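Side-chain contacts in uncharacterized protein (Borrelia turicatae, PDB 5VJ4), which is a putative surface protein of a relapsing fever spirochete, probably a lipoprotein and possibly lipid-binding, though its precise function is not established: residues T260-K263 with D264-N267; R317-G320 with E321-N325; S324-R327 with G328-G332. All blocks are in the same frame, centred on the assembly; numbering follows the deposited sequence.

How the interactions relate
All three contacts are local, each between residues a turn or so apart in the last third of an all-helical chain. Interactions 2 and 3 follow one another along helix 308-334, share Ser324 and Asn325, and have centres 11 Å apart. Interaction 1 lies at the start of the preceding helix, 263-301, and meets interaction 3 directly, with centres 12 Å apart: Phe266 CE1 packs 3.6 Å from Phe330 CZ, and Tyr261 OH probably hydrogen-bonds to Phe330 O at 3.1 Å. Interactions 1 and 2 do not touch; their nearest atoms are about 10 Å apart. A sulfate, probably from the crystallisation liquor, lies about 6 Å from the side chain of Tyr322 in interaction 2.

Interaction 1. Residues T260-K263 with D264-N267; sequences TYDK and DKFN
Tyr261 and Lys265 meet where the chain enters helix 263-301. CB of Lys265 sits over one face of the tyrosine ring, displaced toward its rim, in a CH-pi contact 3.9 Å from the ring centroid. The phenol reaches this position because CG of Tyr261 stands anti to the backbone N (chi1 -163°), and its CE1 also packs 3.9 Å from CB of Phe266. Beyond CG the chain of Lys265 runs out extended, crossing the Asp262 side chain at about a right angle, and brings NZ 3.1 Å from Thr260 O.

Asp262 occupies the N-cap position, and its carbonyl O accepts the first-turn bond from Phe266 N. OD2 of the Asp262 carboxylate passes 3.6 Å from CG of Lys265 but stays 4.1 Å from its NZ, beyond a salt bridge.

On another side of the turn, the Lys263 chain is bent at chi2 (65°) and chi4, which brings NZ to Asn267 OD1; it donates over 2.9 Å, from somewhat outside the amide plane. Tyr238 OH joins this pair, hydrogen-bonded both to Lys263 NZ and to Asn267 ND2.

The chemistry is thus divided: aliphatic and aromatic surfaces meet around Tyr261, while Lys263 NZ, the Asn267 amide and the Tyr238 hydroxyl form a polar cluster that would restrict rotation of the amide.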
loop_
_atom_site.group_PDB
_atom_site.type_symbol
_atom_site.label_atom_id
_atom_site.label_comp_id
_atom_site.label_asym_id
_atom_site.label_seq_id
_atom_site.Cartn_x
_atom_site.Cartn_y
_atom_site.Cartn_z
ATOM N N THR A 260 19.069 -16.366 6.032
ATOM C CA THR A 260 18.499 -16.241 4.679
ATOM C C THR A 260 17.980 -14.841 4.236
ATOM O O THR A 260 18.073 -14.491 3.063
ATOM C CB THR A 260 17.357 -17.245 4.488
ATOM O OG1 THR A 260 16.453 -17.109 5.587
ATOM C CG2 THR A 260 17.895 -18.661 4.454
ATOM N N TYR A 261 17.424 -14.061 5.156
ATOM C CA TYR A 261 16.787 -12.769 4.825
ATOM C C TYR A 261 17.511 -11.715 5.646
ATOM O O TYR A 261 17.517 -11.783 6.867
ATOM C CB TYR A 261 15.308 -12.791 5.237
ATOM C CG TYR A 261 14.449 -11.729 4.612
ATOM C CD1 TYR A 261 14.401 -10.411 5.128
ATOM C CD2 TYR A 261 13.651 -12.034 3.516
ATOM C CE1 TYR A 261 13.598 -9.431 4.549
ATOM C CE2 TYR A 261 12.852 -11.063 2.931
ATOM C CZ TYR A 261 12.833 -9.774 3.442
ATOM O OH TYR A 261 12.056 -8.843 2.835
ATOM N N ASP A 262 18.111 -10.734 4.997
ATOM C CA ASP A 262 19.020 -9.827 5.707
ATOM C C ASP A 262 18.493 -8.386 5.789
ATOM O O ASP A 262 17.505 -8.024 5.133
ATOM C CB ASP A 262 20.401 -9.846 5.038
ATOM C CG ASP A 262 20.375 -9.321 3.583
ATOM O OD1 ASP A 262 21.328 -8.619 3.177
ATOM O OD2 ASP A 262 19.409 -9.621 2.842
ATOM N N LYS A 263 19.199 -7.567 6.565
ATOM C CA LYS A 263 18.827 -6.178 6.809
ATOM C C LYS A 263 18.549 -5.358 5.550
ATOM O O LYS A 263 17.695 -4.467 5.562
ATOM C CB LYS A 263 19.865 -5.490 7.693
ATOM C CG LYS A 263 19.442 -4.169 8.318
ATOM C CD LYS A 263 18.284 -4.246 9.329
ATOM C CE LYS A 263 18.004 -2.943 10.081
ATOM N NZ LYS A 263 18.188 -1.726 9.224
ATOM N N ASP A 264 19.238 -5.681 4.464
ATOM C CA ASP A 264 19.082 -4.929 3.219
ATOM C C ASP A 264 17.755 -5.230 2.558
ATOM O O ASP A 264 17.075 -4.298 2.084
ATOM C CB ASP A 264 20.224 -5.232 2.243
ATOM C CG ASP A 264 21.512 -4.514 2.600
ATOM O OD1 ASP A 264 21.474 -3.604 3.451
ATOM O OD2 ASP A 264 22.562 -4.861 2.016
ATOM N N LYS A 265 17.397 -6.523 2.516
ATOM C CA LYS A 265 16.129 -6.940 1.941
ATOM C C LYS A 265 14.972 -6.324 2.706
ATOM O O LYS A 265 14.041 -5.760 2.113
ATOM C CB LYS A 265 16.012 -8.443 1.945
ATOM C CG LYS A 265 16.596 -9.062 0.693
ATOM C CD LYS A 265 16.516 -10.572 0.817
ATOM C CE LYS A 265 17.491 -11.303 -0.088
ATOM N NZ LYS A 265 17.711 -12.616 0.586
ATOM N N PHE A 266 15.079 -6.398 4.031
ATOM C CA PHE A 266 14.076 -5.865 4.932
ATOM C C PHE A 266 13.906 -4.390 4.650
ATOM O O PHE A 266 12.787 -3.916 4.450
ATOM C CB PHE A 266 14.514 -6.082 6.369
ATOM C CG PHE A 266 13.664 -5.398 7.385
ATOM C CD1 PHE A 266 12.393 -5.900 7.717
ATOM C CD2 PHE A 266 14.137 -4.269 8.059
ATOM C CE1 PHE A 266 11.605 -5.279 8.689
ATOM C CE2 PHE A 266 13.350 -3.638 9.033
ATOM C CZ PHE A 266 12.085 -4.147 9.350
ATOM N N ASN A 267 15.020 -3.671 4.595
ATOM C CA ASN A 267 14.936 -2.266 4.285
ATOM C C ASN A 267 14.366 -1.932 2.915
ATOM O O ASN A 267 13.736 -0.879 2.770
ATOM C CB ASN A 267 16.257 -1.577 4.525
ATOM C CG ASN A 267 16.550 -1.391 6.002
ATOM O OD1 ASN A 267 17.673 -1.106 6.388
ATOM N ND2 ASN A 267 15.529 -1.543 6.839
#

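Interaction 2. Residues R317-G320 with E321-N325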
loop_
_atom_site.group_PDB
_atom_site.type_symbol
_atom_site.label_atom_id
_atom_site.label_comp_id
_atom_site.label_asym_id
_atom_site.label_seq_id
_atom_site.Cartn_x
_atom_site.Cartn_y
_atom_site.Cartn_z
ATOM N N ARG A 317 1.225 -19.933 21.291
ATOM C CA ARG A 317 0.816 -20.277 19.942
ATOM C C ARG A 317 0.486 -19.015 19.158
ATOM O O ARG A 317 0.921 -18.855 18.022
ATOM C CB ARG A 317 -0.372 -21.237 19.974
ATOM C CG ARG A 317 -1.086 -21.398 18.650
ATOM C CD ARG A 317 -2.424 -22.060 18.908
ATOM N NE ARG A 317 -3.465 -21.644 17.961
ATOM C CZ ARG A 317 -4.765 -21.602 18.246
ATOM N NH1 ARG A 317 -5.193 -21.922 19.469
ATOM N NH2 ARG A 317 -5.641 -21.236 17.311
ATOM N N PHE A 318 -0.268 -18.124 19.789
ATOM C CA PHE A 318 -0.666 -16.884 19.151
ATOM C C PHE A 318 0.525 -16.032 18.782
ATOM O O PHE A 318 0.603 -15.588 17.648
ATOM C CB PHE A 318 -1.628 -16.091 20.029
ATOM C CG PHE A 318 -3.042 -16.586 19.977
ATOM C CD1 PHE A 318 -3.488 -17.338 18.895
ATOM C CD2 PHE A 318 -3.948 -16.270 20.997
ATOM C CE1 PHE A 318 -4.797 -17.789 18.836
ATOM C CE2 PHE A 318 -5.260 -16.717 20.945
ATOM C CZ PHE A 318 -5.689 -17.471 19.859
ATOM N N LYS A 319 1.449 -15.819 19.722
ATOM C CA LYS A 319 2.690 -15.082 19.436
ATOM C C LYS A 319 3.389 -15.730 18.236
ATOM O O LYS A 319 3.765 -15.042 17.300
ATOM C CB LYS A 319 3.625 -15.038 20.645
ATOM C CG LYS A 319 4.810 -14.102 20.484
ATOM C CD LYS A 319 5.662 -13.953 21.753
ATOM C CE LYS A 319 7.127 -13.622 21.410
ATOM N NZ LYS A 319 7.893 -12.770 22.373
ATOM N N GLY A 320 3.511 -17.054 18.247
ATOM C CA GLY A 320 4.109 -17.773 17.135
ATOM C C GLY A 320 3.448 -17.440 15.814
ATOM O O GLY A 320 4.106 -16.938 14.901
ATOM N N GLU A 321 2.144 -17.686 15.727
ATOM C CA GLU A 321 1.369 -17.416 14.500
ATOM C C GLU A 321 1.594 -16.001 13.981
ATOM O O GLU A 321 1.760 -15.805 12.783
ATOM C CB GLU A 321 -0.132 -17.642 14.713
ATOM C CG GLU A 321 -0.576 -19.047 15.083
ATOM C CD GLU A 321 -2.070 -19.138 15.372
ATOM O OE1 GLU A 321 -2.837 -18.237 14.953
ATOM O OE2 GLU A 321 -2.491 -20.126 16.010
ATOM N N TYR A 322 1.623 -15.021 14.885
ATOM C CA TYR A 322 1.806 -13.626 14.470
ATOM C C TYR A 322 3.200 -13.390 13.888
ATOM O O TYR A 322 3.319 -12.999 12.732
ATOM C CB TYR A 322 1.487 -12.632 15.613
ATOM C CG TYR A 322 1.507 -11.194 15.183
ATOM C CD1 TYR A 322 0.813 -10.779 14.022
ATOM C CD2 TYR A 322 2.224 -10.236 15.907
ATOM C CE1 TYR A 322 0.862 -9.449 13.585
ATOM C CE2 TYR A 322 2.270 -8.894 15.475
ATOM C CZ TYR A 322 1.591 -8.515 14.309
ATOM O OH TYR A 322 1.607 -7.214 13.869
ATOM N N TYR A 323 4.241 -13.647 14.687
ATOM C CA TYR A 323 5.631 -13.551 14.232
ATOM C C TYR A 323 5.857 -14.261 12.886
ATOM O O TYR A 323 6.508 -13.728 11.986
ATOM C CB TYR A 323 6.562 -14.097 15.288
ATOM C CG TYR A 323 6.878 -13.149 16.439
ATOM C CD1 TYR A 323 6.051 -12.056 16.763
ATOM C CD2 TYR A 323 8.006 -13.381 17.234
ATOM C CE1 TYR A 323 6.369 -11.217 17.837
ATOM C CE2 TYR A 323 8.337 -12.551 18.294
ATOM C CZ TYR A 323 7.525 -11.482 18.605
ATOM O OH TYR A 323 7.898 -10.693 19.674
ATOM N N SER A 324 5.240 -15.417 12.723
ATOM C CA SER A 324 5.261 -16.111 11.442
ATOM C C SER A 324 4.610 -15.300 10.321
ATOM O O SER A 324 5.149 -15.246 9.214
ATOM C CB SER A 324 4.632 -17.507 11.563
ATOM O OG SER A 324 4.160 -17.969 10.313
ATOM N N ASN A 325 3.463 -14.676 10.598
ATOM C CA ASN A 325 2.807 -13.817 9.603
ATOM C C ASN A 325 3.763 -12.710 9.162
ATOM O O ASN A 325 3.809 -12.383 7.976
ATOM C CB ASN A 325 1.505 -13.207 10.146
ATOM C CG ASN A 325 0.297 -14.131 10.026
ATOM O OD1 ASN A 325 0.424 -15.335 10.001
ATOM N ND2 ASN A 325 -0.886 -13.551 9.974
#
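The contact of Arg317 with Glu321 and of Lys319 with Tyr323 is an i to i+4 pairing of side chains along the middle of helix 308-334. Four successive backbone bonds, from Glu321, Tyr322, Tyr323 and Ser324 N to the carbonyls of Arg317, Phe318, Lys319 and Gly320, hold the turn in regular alpha-helical form.

Arg317 and Glu321 form a salt bridge through a single pair of atoms, NE donating to OE2 at 2.7 Å. The N-H...O angle is 147°, and the oxygen lies near the edge of the guanidinium but 22° out of its plane. The carboxylate and guanidinium planes are turned 43° against each other. Glu321 reaches its partner with an extended chain, whereas Arg317 bends at chi3, which swings its NE toward the oxygen. CE1 of Phe318 covers one face of the guanidinium, 3.8 Å above its plane. The other carboxylate oxygen, OE1, is hydrogen-bonded to Tyr348 OH, so the glutamate is gripped at both oxygens and its rotation is probably restricted.

Two residues further on, Lys319 lies across one face of the Tyr323 ring. Its CG stands 4.2 Å from the ring centroid, almost straight above the centre, in a CH-pi contact. CE follows the ring outward to within 3.5 Å of Tyr323 CE2, and NZ makes only a weak hydrogen bond to Tyr323 OH, 3.4 Å long.

The hydroxyl of Tyr322 bonds to Thr343 OG1, in the loop before helix 345-365. Around this turn, Phe318 meets Tyr351 and Phe352 on helix 345-365, which also supplies Tyr348, and Tyr322 packs against Ile284, Tyr285 and Val288 on helix 263-301, placing the segment between two neighbouring helices.

Interaction 3. Residues S324-R327 with G328-G332; sequences SNIR and GTFKG
Ser324 opens the segment with a backbone tie, its carbonyl accepting from Gly328 N at 2.9 Å.

Asn325 likewise contributes through its carbonyl, which takes Thr329 N at 3.0 Å. It is flanked by the methyl of Thr329: CG2 sits between that residue's backbone N and carbonyl carbon, packed 3.6 Å from Asn325 O and 3.2 Å from Ile326 O. The Thr329 hydroxyl, anti to the backbone N (chi1 -161°), is instead engaged with Met342 N, while Asn325 ND2 bonds to Thr343 O.

Ile326 makes the apolar side-chain contact across the segments, with Phe330. The two side chains run side by side in the same direction, with CG2 of the isoleucine 4.0 Å from CE2 of the ring. The carbonyl of Ile326 accepts from Phe330 N at 3.1 Å and also lies at the edge of the same ring, near its plane, 3.4 Å from CD2. Thr329 N adds a weak second bond to this oxygen.

Arg327 closes the segment: its carbonyl receives Lys331 N at 3.0 Å, and its side chain has its partner outside the segments, NE donating to Ile255 O near the end of helix 243-256.

Ile326 and Phe330 both pack on Val256 of that helix, and Phe330 also meets Phe266, Val269, Leu270 and Met281 of helix 263-301. This buried i to i+4 apolar pair faces the neighbouring helices while Ser324, Arg327, Gly328 and Lys331 are exposed, as in an amphipathic helix of an all-helical fold.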
loop_
_atom_site.group_PDB
_atom_site.type_symbol
_atom_site.label_atom_id
_atom_site.label_comp_id
_atom_site.label_asym_id
_atom_site.label_seq_id
_atom_site.Cartn_x
_atom_site.Cartn_y
_atom_site.Cartn_z
ATOM N N SER A 324 5.240 -15.417 12.723
ATOM C CA SER A 324 5.261 -16.111 11.442
ATOM C C SER A 324 4.610 -15.300 10.321
ATOM O O SER A 324 5.149 -15.246 9.214
ATOM C CB SER A 324 4.632 -17.507 11.563
ATOM O OG SER A 324 4.160 -17.969 10.313
ATOM N N ASN A 325 3.463 -14.676 10.598
ATOM C CA ASN A 325 2.807 -13.817 9.603
ATOM C C ASN A 325 3.763 -12.710 9.162
ATOM O O ASN A 325 3.809 -12.383 7.976
ATOM C CB ASN A 325 1.505 -13.207 10.146
ATOM C CG ASN A 325 0.297 -14.131 10.026
ATOM O OD1 ASN A 325 0.424 -15.335 10.001
ATOM N ND2 ASN A 325 -0.886 -13.551 9.974
ATOM N N ILE A 326 4.540 -12.162 10.106
ATOM C CA ILE A 326 5.437 -11.048 9.799
ATOM C C ILE A 326 6.524 -11.515 8.823
ATOM O O ILE A 326 6.650 -10.980 7.714
ATOM C CB ILE A 326 6.045 -10.410 11.062
ATOM C CG1 ILE A 326 4.959 -9.964 12.034
ATOM C CG2 ILE A 326 6.893 -9.207 10.695
ATOM C CD1 ILE A 326 5.504 -9.412 13.346
ATOM N N ARG A 327 7.271 -12.544 9.227
ATOM C CA ARG A 327 8.300 -13.143 8.381
ATOM C C ARG A 327 7.758 -13.448 6.976
ATOM O O ARG A 327 8.343 -13.004 5.972
ATOM C CB ARG A 327 8.866 -14.401 9.027
ATOM C CG ARG A 327 9.716 -14.116 10.229
ATOM C CD ARG A 327 10.428 -15.352 10.746
ATOM N NE ARG A 327 10.516 -15.300 12.210
ATOM C CZ ARG A 327 9.868 -16.114 13.043
ATOM N NH1 ARG A 327 9.088 -17.094 12.583
ATOM N NH2 ARG A 327 10.024 -15.958 14.351
ATOM N N GLY A 328 6.632 -14.172 6.926
ATOM C CA GLY A 328 5.987 -14.552 5.654
ATOM C C GLY A 328 5.650 -13.369 4.742
ATOM O O GLY A 328 5.785 -13.452 3.519
ATOM N N THR A 329 5.209 -12.259 5.327
ATOM C CA THR A 329 4.765 -11.171 4.498
ATOM C C THR A 329 5.989 -10.465 3.904
ATOM O O THR A 329 5.970 -10.043 2.748
ATOM C CB THR A 329 3.753 -10.237 5.219
ATOM O OG1 THR A 329 3.035 -9.465 4.252
ATOM C CG2 THR A 329 4.428 -9.283 6.187
ATOM N N PHE A 330 7.061 -10.373 4.669
ATOM C CA PHE A 330 8.267 -9.752 4.126
ATOM C C PHE A 330 8.937 -10.612 3.054
ATOM O O PHE A 330 9.327 -10.105 2.006
ATOM C CB PHE A 330 9.252 -9.431 5.228
ATOM C CG PHE A 330 8.979 -8.145 5.883
ATOM C CD1 PHE A 330 9.408 -6.985 5.305
ATOM C CD2 PHE A 330 8.242 -8.079 7.061
ATOM C CE1 PHE A 330 9.124 -5.754 5.870
ATOM C CE2 PHE A 330 7.974 -6.865 7.650
ATOM C CZ PHE A 330 8.423 -5.692 7.042
ATOM N N LYS A 331 9.060 -11.911 3.325
ATOM C CA LYS A 331 9.656 -12.824 2.376
ATOM C C LYS A 331 8.859 -12.788 1.057
ATOM O O LYS A 331 9.405 -12.516 -0.019
ATOM C CB LYS A 331 9.760 -14.246 2.952
ATOM C CG LYS A 331 9.952 -15.304 1.865
ATOM C CD LYS A 331 10.403 -16.681 2.332
ATOM C CE LYS A 331 11.106 -17.404 1.187
ATOM N NZ LYS A 331 10.919 -18.883 1.199
ATOM N N GLY A 332 7.566 -13.034 1.155
ATOM C CA GLY A 332 6.716 -13.002 -0.006
ATOM C C GLY A 332 6.829 -11.689 -0.752
ATOM O O GLY A 332 6.640 -11.640 -1.971
#